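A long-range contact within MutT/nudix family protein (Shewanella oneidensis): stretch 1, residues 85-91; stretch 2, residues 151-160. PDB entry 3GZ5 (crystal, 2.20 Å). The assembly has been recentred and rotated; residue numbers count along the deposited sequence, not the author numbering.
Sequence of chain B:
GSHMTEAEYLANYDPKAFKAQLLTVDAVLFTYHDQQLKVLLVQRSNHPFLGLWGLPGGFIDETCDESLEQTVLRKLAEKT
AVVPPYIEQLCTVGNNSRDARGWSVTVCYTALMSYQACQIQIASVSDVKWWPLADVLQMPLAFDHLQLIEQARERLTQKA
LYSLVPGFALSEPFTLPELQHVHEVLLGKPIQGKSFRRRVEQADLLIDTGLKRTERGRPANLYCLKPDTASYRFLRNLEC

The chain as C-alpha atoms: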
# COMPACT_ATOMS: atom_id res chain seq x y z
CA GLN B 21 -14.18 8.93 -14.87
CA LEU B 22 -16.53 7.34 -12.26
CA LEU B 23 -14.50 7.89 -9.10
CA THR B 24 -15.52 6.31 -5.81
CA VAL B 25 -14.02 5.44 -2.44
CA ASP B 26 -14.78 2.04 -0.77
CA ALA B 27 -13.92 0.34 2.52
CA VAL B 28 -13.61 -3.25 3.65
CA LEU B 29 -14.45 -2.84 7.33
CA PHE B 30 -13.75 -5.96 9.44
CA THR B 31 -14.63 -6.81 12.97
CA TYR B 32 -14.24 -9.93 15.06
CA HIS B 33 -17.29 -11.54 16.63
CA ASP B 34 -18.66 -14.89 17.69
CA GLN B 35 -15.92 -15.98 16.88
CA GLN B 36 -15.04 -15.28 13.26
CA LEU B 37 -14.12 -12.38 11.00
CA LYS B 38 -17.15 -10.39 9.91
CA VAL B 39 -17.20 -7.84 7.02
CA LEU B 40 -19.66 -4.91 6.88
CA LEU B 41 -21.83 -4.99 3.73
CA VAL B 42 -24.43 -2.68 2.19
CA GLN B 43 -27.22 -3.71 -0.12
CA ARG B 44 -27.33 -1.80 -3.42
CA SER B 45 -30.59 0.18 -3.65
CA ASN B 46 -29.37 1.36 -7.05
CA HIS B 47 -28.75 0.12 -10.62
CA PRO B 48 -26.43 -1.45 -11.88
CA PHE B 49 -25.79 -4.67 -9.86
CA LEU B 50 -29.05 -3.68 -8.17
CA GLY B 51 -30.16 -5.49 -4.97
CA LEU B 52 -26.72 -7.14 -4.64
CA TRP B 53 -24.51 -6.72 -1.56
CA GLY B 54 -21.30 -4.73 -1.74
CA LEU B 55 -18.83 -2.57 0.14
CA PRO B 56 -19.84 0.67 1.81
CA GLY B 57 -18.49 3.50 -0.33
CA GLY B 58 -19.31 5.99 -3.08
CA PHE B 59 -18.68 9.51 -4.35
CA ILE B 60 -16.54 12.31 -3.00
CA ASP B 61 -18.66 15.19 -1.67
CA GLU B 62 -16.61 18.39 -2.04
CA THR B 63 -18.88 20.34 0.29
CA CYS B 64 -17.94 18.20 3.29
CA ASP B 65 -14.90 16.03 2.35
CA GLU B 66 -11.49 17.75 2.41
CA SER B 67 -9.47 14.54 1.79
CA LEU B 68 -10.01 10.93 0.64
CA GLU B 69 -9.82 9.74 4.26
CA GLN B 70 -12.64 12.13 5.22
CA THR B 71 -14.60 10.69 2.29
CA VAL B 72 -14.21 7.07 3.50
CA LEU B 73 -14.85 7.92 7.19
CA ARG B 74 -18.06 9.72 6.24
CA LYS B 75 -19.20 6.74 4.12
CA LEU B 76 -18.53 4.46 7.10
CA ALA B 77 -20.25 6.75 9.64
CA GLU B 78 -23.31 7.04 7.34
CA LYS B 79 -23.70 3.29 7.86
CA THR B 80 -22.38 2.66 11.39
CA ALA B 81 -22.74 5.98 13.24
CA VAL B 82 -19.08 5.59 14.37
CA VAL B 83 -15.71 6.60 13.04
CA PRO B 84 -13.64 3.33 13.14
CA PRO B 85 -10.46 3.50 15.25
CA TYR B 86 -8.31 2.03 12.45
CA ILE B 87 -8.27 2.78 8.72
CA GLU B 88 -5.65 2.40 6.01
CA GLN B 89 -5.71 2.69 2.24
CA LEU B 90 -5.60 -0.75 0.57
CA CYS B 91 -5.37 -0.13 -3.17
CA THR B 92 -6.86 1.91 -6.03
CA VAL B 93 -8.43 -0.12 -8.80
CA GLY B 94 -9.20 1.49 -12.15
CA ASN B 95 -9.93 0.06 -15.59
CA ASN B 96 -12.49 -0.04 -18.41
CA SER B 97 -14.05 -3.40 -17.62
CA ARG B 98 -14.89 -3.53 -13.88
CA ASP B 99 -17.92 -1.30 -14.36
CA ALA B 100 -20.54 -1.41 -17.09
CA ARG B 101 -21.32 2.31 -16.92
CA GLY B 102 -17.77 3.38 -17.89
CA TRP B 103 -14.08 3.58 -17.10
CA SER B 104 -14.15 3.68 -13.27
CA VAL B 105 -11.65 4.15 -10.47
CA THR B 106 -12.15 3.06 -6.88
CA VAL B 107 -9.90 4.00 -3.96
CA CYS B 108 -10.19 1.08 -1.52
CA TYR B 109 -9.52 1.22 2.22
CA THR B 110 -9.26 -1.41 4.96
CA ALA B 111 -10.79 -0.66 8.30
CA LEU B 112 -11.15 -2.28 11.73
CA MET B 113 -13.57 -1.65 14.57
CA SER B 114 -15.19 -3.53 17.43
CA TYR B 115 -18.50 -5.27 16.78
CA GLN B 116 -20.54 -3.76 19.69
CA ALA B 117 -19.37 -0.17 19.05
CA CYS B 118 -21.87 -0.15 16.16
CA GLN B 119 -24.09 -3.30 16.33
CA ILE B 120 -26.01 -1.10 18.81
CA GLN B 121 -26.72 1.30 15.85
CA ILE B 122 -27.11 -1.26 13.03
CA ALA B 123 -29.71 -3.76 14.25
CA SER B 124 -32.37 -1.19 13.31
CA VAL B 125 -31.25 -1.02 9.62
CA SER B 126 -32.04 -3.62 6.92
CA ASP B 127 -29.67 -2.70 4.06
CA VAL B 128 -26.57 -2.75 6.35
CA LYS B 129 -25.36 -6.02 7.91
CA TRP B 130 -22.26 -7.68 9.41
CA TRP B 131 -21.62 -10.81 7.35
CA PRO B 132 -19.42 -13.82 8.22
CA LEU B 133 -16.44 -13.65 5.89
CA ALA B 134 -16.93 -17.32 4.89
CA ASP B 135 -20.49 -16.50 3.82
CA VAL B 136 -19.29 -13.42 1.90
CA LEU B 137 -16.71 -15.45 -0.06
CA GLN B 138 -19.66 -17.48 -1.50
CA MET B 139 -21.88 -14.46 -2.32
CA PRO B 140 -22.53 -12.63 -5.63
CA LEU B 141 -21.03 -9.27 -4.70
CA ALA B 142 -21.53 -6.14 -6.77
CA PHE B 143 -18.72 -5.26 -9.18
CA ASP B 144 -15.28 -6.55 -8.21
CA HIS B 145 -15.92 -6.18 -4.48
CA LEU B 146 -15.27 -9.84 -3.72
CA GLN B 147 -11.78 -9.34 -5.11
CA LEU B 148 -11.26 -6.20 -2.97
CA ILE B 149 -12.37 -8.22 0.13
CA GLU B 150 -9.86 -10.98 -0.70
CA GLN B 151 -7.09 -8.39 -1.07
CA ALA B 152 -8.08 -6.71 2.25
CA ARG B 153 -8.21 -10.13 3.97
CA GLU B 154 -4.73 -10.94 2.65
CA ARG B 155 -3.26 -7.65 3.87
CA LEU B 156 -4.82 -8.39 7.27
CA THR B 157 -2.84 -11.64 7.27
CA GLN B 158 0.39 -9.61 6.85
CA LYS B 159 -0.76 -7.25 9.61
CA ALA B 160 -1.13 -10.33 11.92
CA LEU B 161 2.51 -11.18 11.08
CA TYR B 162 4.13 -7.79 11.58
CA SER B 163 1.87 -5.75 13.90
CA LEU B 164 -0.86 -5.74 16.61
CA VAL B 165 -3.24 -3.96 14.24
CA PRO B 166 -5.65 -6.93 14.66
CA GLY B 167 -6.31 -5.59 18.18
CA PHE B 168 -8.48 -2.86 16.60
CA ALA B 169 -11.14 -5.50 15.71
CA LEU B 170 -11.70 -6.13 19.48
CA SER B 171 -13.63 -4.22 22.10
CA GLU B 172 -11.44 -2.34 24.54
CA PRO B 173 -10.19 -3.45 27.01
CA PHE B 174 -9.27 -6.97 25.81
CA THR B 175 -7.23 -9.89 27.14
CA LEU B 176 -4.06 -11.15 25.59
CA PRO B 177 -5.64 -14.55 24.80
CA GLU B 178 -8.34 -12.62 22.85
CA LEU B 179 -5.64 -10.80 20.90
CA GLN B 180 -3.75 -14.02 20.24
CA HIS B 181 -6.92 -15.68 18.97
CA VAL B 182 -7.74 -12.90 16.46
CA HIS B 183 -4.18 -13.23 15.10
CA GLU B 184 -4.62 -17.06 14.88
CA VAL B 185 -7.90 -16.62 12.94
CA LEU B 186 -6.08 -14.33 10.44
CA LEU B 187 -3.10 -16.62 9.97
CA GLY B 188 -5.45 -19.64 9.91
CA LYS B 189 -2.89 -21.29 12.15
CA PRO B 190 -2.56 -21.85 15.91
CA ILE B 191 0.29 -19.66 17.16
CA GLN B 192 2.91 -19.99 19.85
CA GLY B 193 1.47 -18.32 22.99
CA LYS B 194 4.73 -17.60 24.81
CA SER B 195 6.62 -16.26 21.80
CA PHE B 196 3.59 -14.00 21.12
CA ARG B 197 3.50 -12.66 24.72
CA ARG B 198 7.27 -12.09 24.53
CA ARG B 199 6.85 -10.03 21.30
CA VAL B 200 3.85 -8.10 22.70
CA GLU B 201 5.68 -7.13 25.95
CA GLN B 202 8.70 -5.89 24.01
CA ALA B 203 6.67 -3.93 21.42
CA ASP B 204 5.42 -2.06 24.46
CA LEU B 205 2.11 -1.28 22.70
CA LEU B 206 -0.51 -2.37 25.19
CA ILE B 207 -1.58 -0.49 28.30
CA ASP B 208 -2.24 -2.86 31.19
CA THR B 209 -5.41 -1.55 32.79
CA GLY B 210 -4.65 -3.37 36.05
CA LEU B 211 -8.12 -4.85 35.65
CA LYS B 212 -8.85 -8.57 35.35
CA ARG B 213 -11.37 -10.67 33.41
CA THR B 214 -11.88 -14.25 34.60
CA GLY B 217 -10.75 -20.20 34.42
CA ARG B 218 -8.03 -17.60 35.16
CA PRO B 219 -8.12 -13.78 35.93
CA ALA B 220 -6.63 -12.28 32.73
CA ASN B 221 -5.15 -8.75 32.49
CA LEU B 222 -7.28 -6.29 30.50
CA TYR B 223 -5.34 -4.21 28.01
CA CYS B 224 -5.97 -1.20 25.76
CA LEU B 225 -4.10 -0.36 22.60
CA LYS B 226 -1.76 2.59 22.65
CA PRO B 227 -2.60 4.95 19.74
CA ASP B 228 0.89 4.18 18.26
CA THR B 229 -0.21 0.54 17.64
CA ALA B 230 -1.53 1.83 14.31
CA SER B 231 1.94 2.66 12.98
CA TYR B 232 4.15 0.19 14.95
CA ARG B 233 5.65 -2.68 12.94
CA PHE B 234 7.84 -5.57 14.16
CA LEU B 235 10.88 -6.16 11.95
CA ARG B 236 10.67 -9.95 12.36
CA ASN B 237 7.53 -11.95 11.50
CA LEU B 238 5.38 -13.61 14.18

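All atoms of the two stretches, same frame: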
# COMPACT_ATOMS: atom_id res chain seq x y z
N PRO B 85 -11.74 3.05 14.71
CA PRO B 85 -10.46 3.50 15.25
C PRO B 85 -9.26 3.21 14.33
O PRO B 85 -8.20 3.79 14.52
CB PRO B 85 -10.34 2.74 16.58
CG PRO B 85 -11.10 1.46 16.35
CD PRO B 85 -12.24 1.85 15.41
N TYR B 86 -9.43 2.34 13.34
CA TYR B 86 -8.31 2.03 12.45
C TYR B 86 -8.76 2.01 10.99
O TYR B 86 -9.75 1.39 10.63
CB TYR B 86 -7.61 0.69 12.80
CG TYR B 86 -6.47 0.36 11.85
CD1 TYR B 86 -6.70 -0.32 10.65
CD2 TYR B 86 -5.16 0.78 12.12
CE1 TYR B 86 -5.66 -0.61 9.75
CE2 TYR B 86 -4.10 0.50 11.22
CZ TYR B 86 -4.37 -0.19 10.04
OH TYR B 86 -3.36 -0.44 9.13
N ILE B 87 -7.99 2.70 10.15
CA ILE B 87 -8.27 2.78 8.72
C ILE B 87 -6.99 3.01 7.96
O ILE B 87 -6.13 3.78 8.38
CB ILE B 87 -9.38 3.87 8.40
CG1 ILE B 87 -9.87 3.72 6.97
CG2 ILE B 87 -8.88 5.31 8.69
CD1 ILE B 87 -11.32 4.07 6.80
N GLU B 88 -6.83 2.32 6.84
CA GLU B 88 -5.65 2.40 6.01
C GLU B 88 -6.04 2.12 4.57
O GLU B 88 -6.80 1.18 4.29
CB GLU B 88 -4.62 1.35 6.47
CG GLU B 88 -3.35 1.29 5.59
CD GLU B 88 -2.44 0.12 5.93
OE1 GLU B 88 -1.20 0.31 5.96
OE2 GLU B 88 -2.95 -1.00 6.14
N GLN B 89 -5.50 2.91 3.65
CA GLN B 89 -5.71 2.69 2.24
C GLN B 89 -5.16 1.32 1.81
O GLN B 89 -4.02 0.96 2.14
CB GLN B 89 -5.04 3.81 1.44
CG GLN B 89 -5.76 4.22 0.17
CD GLN B 89 -5.09 5.39 -0.51
OE1 GLN B 89 -5.50 6.55 -0.36
NE2 GLN B 89 -4.06 5.10 -1.27
N LEU B 90 -5.98 0.54 1.11
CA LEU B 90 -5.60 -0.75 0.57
C LEU B 90 -4.97 -0.65 -0.84
O LEU B 90 -3.82 -1.03 -1.07
CB LEU B 90 -6.83 -1.68 0.54
CG LEU B 90 -6.62 -3.12 0.06
CD1 LEU B 90 -5.64 -3.89 0.94
CD2 LEU B 90 -7.95 -3.89 -0.12
N CYS B 91 -5.75 -0.14 -1.78
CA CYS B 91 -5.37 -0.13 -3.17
C CYS B 91 -6.37 0.77 -3.91
O CYS B 91 -7.42 1.15 -3.37
CB CYS B 91 -5.37 -1.56 -3.75
SG CYS B 91 -7.00 -2.34 -3.70
N GLN B 151 -8.29 -9.18 -1.23
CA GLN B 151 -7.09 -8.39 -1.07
C GLN B 151 -6.97 -7.80 0.37
O GLN B 151 -5.91 -7.88 0.99
CB GLN B 151 -7.03 -7.29 -2.14
CG GLN B 151 -5.62 -6.79 -2.41
CD GLN B 151 -5.51 -5.95 -3.68
OE1 GLN B 151 -6.33 -6.07 -4.61
NE2 GLN B 151 -4.48 -5.11 -3.72
N ALA B 152 -8.05 -7.23 0.88
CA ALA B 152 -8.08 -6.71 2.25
C ALA B 152 -7.75 -7.81 3.26
O ALA B 152 -6.95 -7.61 4.16
CB ALA B 152 -9.43 -6.07 2.56
N ARG B 153 -8.40 -8.97 3.09
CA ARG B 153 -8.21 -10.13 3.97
C ARG B 153 -6.76 -10.64 3.99
O ARG B 153 -6.25 -11.05 5.04
CB ARG B 153 -9.19 -11.25 3.59
CG ARG B 153 -9.00 -12.58 4.36
CD ARG B 153 -9.28 -12.46 5.85
NE ARG B 153 -9.11 -13.75 6.53
CZ ARG B 153 -7.93 -14.28 6.86
NH1 ARG B 153 -6.79 -13.64 6.60
NH2 ARG B 153 -7.90 -15.45 7.48
N GLU B 154 -6.12 -10.60 2.82
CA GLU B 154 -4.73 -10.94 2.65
C GLU B 154 -3.77 -9.92 3.28
O GLU B 154 -2.71 -10.29 3.84
CB GLU B 154 -4.43 -10.97 1.17
CG GLU B 154 -4.67 -12.25 0.47
CD GLU B 154 -3.86 -12.27 -0.80
OE1 GLU B 154 -2.95 -13.12 -0.89
OE2 GLU B 154 -4.10 -11.39 -1.67
N ARG B 155 -4.08 -8.64 3.15
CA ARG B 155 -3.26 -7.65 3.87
C ARG B 155 -3.41 -7.78 5.38
O ARG B 155 -2.46 -7.61 6.08
CB ARG B 155 -3.46 -6.20 3.41
CG ARG B 155 -2.21 -5.37 3.88
CD ARG B 155 -2.19 -3.96 3.46
NE ARG B 155 -3.38 -3.27 3.97
CZ ARG B 155 -3.66 -2.00 3.70
NH1 ARG B 155 -4.78 -1.46 4.18
NH2 ARG B 155 -2.82 -1.28 2.95
N LEU B 156 -4.60 -8.10 5.86
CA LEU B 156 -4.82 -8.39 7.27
C LEU B 156 -3.94 -9.53 7.81
O LEU B 156 -3.42 -9.46 8.93
CB LEU B 156 -6.28 -8.74 7.53
CG LEU B 156 -7.28 -7.62 7.69
CD1 LEU B 156 -8.29 -8.13 8.70
CD2 LEU B 156 -6.62 -6.37 8.19
N THR B 157 -3.79 -10.57 7.00
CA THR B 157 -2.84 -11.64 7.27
C THR B 157 -1.41 -11.14 7.50
O THR B 157 -0.80 -11.53 8.48
CB THR B 157 -2.93 -12.74 6.18
OG1 THR B 157 -4.28 -13.23 6.17
CG2 THR B 157 -1.99 -13.87 6.48
N GLN B 158 -0.91 -10.24 6.63
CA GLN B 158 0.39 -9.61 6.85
C GLN B 158 0.41 -8.72 8.10
O GLN B 158 1.42 -8.66 8.80
CB GLN B 158 0.88 -8.80 5.63
CG GLN B 158 1.01 -9.59 4.34
CD GLN B 158 1.96 -10.79 4.43
OE1 GLN B 158 1.53 -11.95 4.43
NE2 GLN B 158 3.27 -10.50 4.49
N LYS B 159 -0.68 -8.01 8.37
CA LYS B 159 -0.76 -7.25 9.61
C LYS B 159 -0.63 -8.16 10.85
O LYS B 159 -0.00 -7.76 11.82
CB LYS B 159 -2.07 -6.45 9.70
CG LYS B 159 -2.23 -5.39 8.65
CD LYS B 159 -1.25 -4.27 8.79
CE LYS B 159 -1.46 -3.34 7.64
NZ LYS B 159 -0.71 -2.06 7.82
N ALA B 160 -1.23 -9.35 10.81
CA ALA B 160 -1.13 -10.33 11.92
C ALA B 160 0.32 -10.80 12.12
O ALA B 160 0.70 -11.19 13.21
CB ALA B 160 -2.05 -11.52 11.69

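The guanidinium of R155 is sandwiched rather than met edge-on by its acid: the carboxylate of E88 lies over one face and the CA of L90 over the opposite face, while the carbonyl of Q89 sits at the edge. There R155 NH2 donates to Q89 O at 2.7 Å, the strongest hydrogen bond of the contact, and R155 NH1 adds a weak one to E88 O at 3.3 Å. A planar, multi-donor arginine suits this place because it can bind main-chain carbonyls of the strand while its charge is offset from above. The salt bridge between E88 OE2 and R155 NH1, 2.7 Å, is therefore one of charge alone, though the position of OE2 is less sure.

The strand 86-91 and helix 151-160 run at 123° to each other, their axes approaching to 9.3 Å. R155 and K159, one helical turn apart, both direct CA-to-CB toward the strand, so a single glutamate can serve both. K159 NZ bonds weakly to E88 OE1 at 3.1 Å within a second salt bridge, and Y86 OH lies 3.4 Å from K159 NZ.

Farther along the strand L90 supplies an apolar contact: its CD2 packs 3.8 Å from A152 CB, the small alanine occupying the place where the backbones come nearest. Separately, C91 CB lies 3.7 Å from Q151 NE2.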